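Local coordinates for putative succinylglutamate desuccinylase / aspartoacylase (Shewanella amazonensis, PDB 3FMC), which is probably a zinc-dependent hydrolase of the succinylglutamate desuccinylase/aspartoacylase family, acting on ester bonds, at residues C[8-13]-C[17-22]. Sequence-based numbering, arbitrary orientation.
Sequences EVRVGE and GQPLSL
The beta hairpin of strands 4-13 and 19-27 carries a classic bulge, a worked example of how a strand absorbs one extra residue: two consecutive residues, V11 and G12, are set against the single residue L20. L20 O takes a nearly straight bond from V11 N (2.9 Å, 173°) and a weak one from G12 N (3.3 Å). Before the bulge, V9 and L22 form a hydrogen-bonded pair, with V9 N to L22 O at 3.0 Å; after it, G12 O accepts L20 N. R10 NH1 reaches the same G12 O from the opposite face of the carbonyl plane, at 3.3 Å. R10 swings CG away from its own backbone N (chi1 -168°), and bends at chi2 and chi3 then bring one guanidinium face across P19 CB, which lies off toward the rim.

V11 CG1 touches L22 CG and CD1, both at 3.6 Å, the side chains crossing at about a right angle; L154 and T157 of helix 150-163 adjoin V11, while L158 of that helix and P77 of helix 77-80 adjoin L22. Shortening L22 to an alanine is likely to leave V11 CG1 without this partner and open a gap toward L158 and P77. Near the turn, two waters lie within hydrogen-bonding reach of both E13 OE2 and G17 O. E13 OE2 also forms a salt bridge with R322 of a second subunit, whose A298 N bonds OE1. The bulge thus lets L20 O take one strong and one weak amide bond, while apolar packing joins the hairpin to both helices and charge ties its end to the assembly.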
loop_
_atom_site.group_PDB
_atom_site.type_symbol
_atom_site.label_atom_id
_atom_site.label_comp_id
_atom_site.label_asym_id
_atom_site.label_seq_id
_atom_site.Cartn_x
_atom_site.Cartn_y
_atom_site.Cartn_z
ATOM N N GLU C 8 -28.016 -9.381 10.454
ATOM C CA GLU C 8 -26.814 -9.218 9.653
ATOM C C GLU C 8 -27.175 -9.264 8.203
ATOM O O GLU C 8 -28.046 -10.044 7.783
ATOM C CB GLU C 8 -25.797 -10.284 9.996
ATOM C CG GLU C 8 -25.528 -10.306 11.450
ATOM C CD GLU C 8 -24.115 -10.663 11.789
ATOM O OE1 GLU C 8 -23.393 -11.225 10.934
ATOM O OE2 GLU C 8 -23.723 -10.335 12.925
ATOM N N VAL C 9 -26.503 -8.415 7.432
ATOM C CA VAL C 9 -26.731 -8.314 6.021
ATOM C C VAL C 9 -25.379 -8.562 5.338
ATOM O O VAL C 9 -24.388 -7.919 5.670
ATOM C CB VAL C 9 -27.289 -6.939 5.684
ATOM C CG1 VAL C 9 -27.259 -6.638 4.191
ATOM C CG2 VAL C 9 -28.716 -6.820 6.280
ATOM N N ARG C 10 -25.376 -9.520 4.419
ATOM C CA ARG C 10 -24.188 -9.886 3.655
ATOM C C ARG C 10 -23.934 -8.903 2.515
ATOM O O ARG C 10 -24.843 -8.596 1.731
ATOM C CB ARG C 10 -24.401 -11.254 3.049
ATOM C CG ARG C 10 -23.165 -11.827 2.488
ATOM C CD ARG C 10 -22.351 -12.546 3.538
ATOM N NE ARG C 10 -22.594 -13.987 3.435
ATOM C CZ ARG C 10 -22.042 -14.755 2.487
ATOM N NH1 ARG C 10 -21.234 -14.234 1.548
ATOM N NH2 ARG C 10 -22.306 -16.058 2.462
ATOM N N VAL C 11 -22.682 -8.450 2.393
ATOM C CA VAL C 11 -22.307 -7.485 1.358
ATOM C C VAL C 11 -21.138 -7.958 0.495
ATOM O O VAL C 11 -20.760 -7.267 -0.448
ATOM C CB VAL C 11 -21.955 -6.092 1.973
ATOM C CG1 VAL C 11 -23.208 -5.437 2.674
ATOM C CG2 VAL C 11 -20.793 -6.210 2.992
ATOM N N GLY C 12 -20.557 -9.111 0.827
ATOM C CA GLY C 12 -19.429 -9.620 0.035
ATOM C C GLY C 12 -18.828 -10.885 0.585
ATOM O O GLY C 12 -19.403 -11.543 1.453
ATOM N N GLU C 13 -17.638 -11.220 0.090
ATOM C CA GLU C 13 -16.936 -12.410 0.530
ATOM C C GLU C 13 -15.466 -12.249 0.185
ATOM O O GLU C 13 -15.116 -11.725 -0.893
ATOM C CB GLU C 13 -17.518 -13.657 -0.182
ATOM C CG GLU C 13 -17.032 -14.983 0.384
ATOM C CD GLU C 13 -17.515 -16.171 -0.423
ATOM O OE1 GLU C 13 -17.570 -16.117 -1.652
ATOM O OE2 GLU C 13 -17.848 -17.163 0.211
ATOM N N GLY C 17 -12.444 -17.089 2.187
ATOM C CA GLY C 17 -13.743 -17.732 2.458
ATOM C C GLY C 17 -14.690 -16.994 3.376
ATOM O O GLY C 17 -15.900 -17.249 3.391
ATOM N N GLN C 18 -14.153 -16.060 4.149
ATOM C CA GLN C 18 -14.966 -15.361 5.117
ATOM C C GLN C 18 -15.989 -14.396 4.470
ATOM O O GLN C 18 -15.665 -13.645 3.524
ATOM C CB GLN C 18 -14.049 -14.620 6.087
ATOM C CG GLN C 18 -12.981 -15.547 6.782
ATOM C CD GLN C 18 -11.646 -15.818 5.973
ATOM O OE1 GLN C 18 -11.347 -15.144 4.984
ATOM N NE2 GLN C 18 -10.864 -16.825 6.428
ATOM N N PRO C 19 -17.258 -14.434 4.957
ATOM C CA PRO C 19 -18.225 -13.513 4.420
ATOM C C PRO C 19 -17.972 -12.101 4.970
ATOM O O PRO C 19 -17.312 -11.946 6.001
ATOM C CB PRO C 19 -19.560 -14.050 4.970
ATOM C CG PRO C 19 -19.225 -14.627 6.222
ATOM C CD PRO C 19 -17.846 -15.274 6.015
ATOM N N LEU C 20 -18.385 -11.102 4.191
ATOM C CA LEU C 20 -18.351 -9.689 4.595
ATOM C C LEU C 20 -19.824 -9.398 4.947
ATOM O O LEU C 20 -20.699 -9.623 4.126
ATOM C CB LEU C 20 -17.838 -8.778 3.462
ATOM C CG LEU C 20 -16.312 -8.879 3.123
ATOM C CD1 LEU C 20 -15.978 -8.147 1.820
ATOM C CD2 LEU C 20 -15.431 -8.388 4.310
ATOM N N SER C 21 -20.067 -8.989 6.189
ATOM C CA SER C 21 -21.389 -8.675 6.668
ATOM C C SER C 21 -21.401 -7.446 7.566
ATOM O O SER C 21 -20.348 -7.044 8.137
ATOM C CB SER C 21 -22.077 -9.855 7.327
ATOM O OG SER C 21 -21.365 -10.236 8.460
ATOM N N LEU C 22 -22.613 -6.857 7.653
ATOM C CA LEU C 22 -22.870 -5.621 8.384
ATOM C C LEU C 22 -23.886 -5.939 9.490
ATOM O O LEU C 22 -24.826 -6.689 9.249
ATOM C CB LEU C 22 -23.551 -4.578 7.461
ATOM C CG LEU C 22 -23.028 -4.269 6.065
ATOM C CD1 LEU C 22 -23.709 -3.107 5.422
ATOM C CD2 LEU C 22 -21.522 -4.040 6.149
HETATM O O HOH W 1 -18.679 -16.641 2.892
HETATM O O HOH W 2 -17.935 -19.085 2.873
#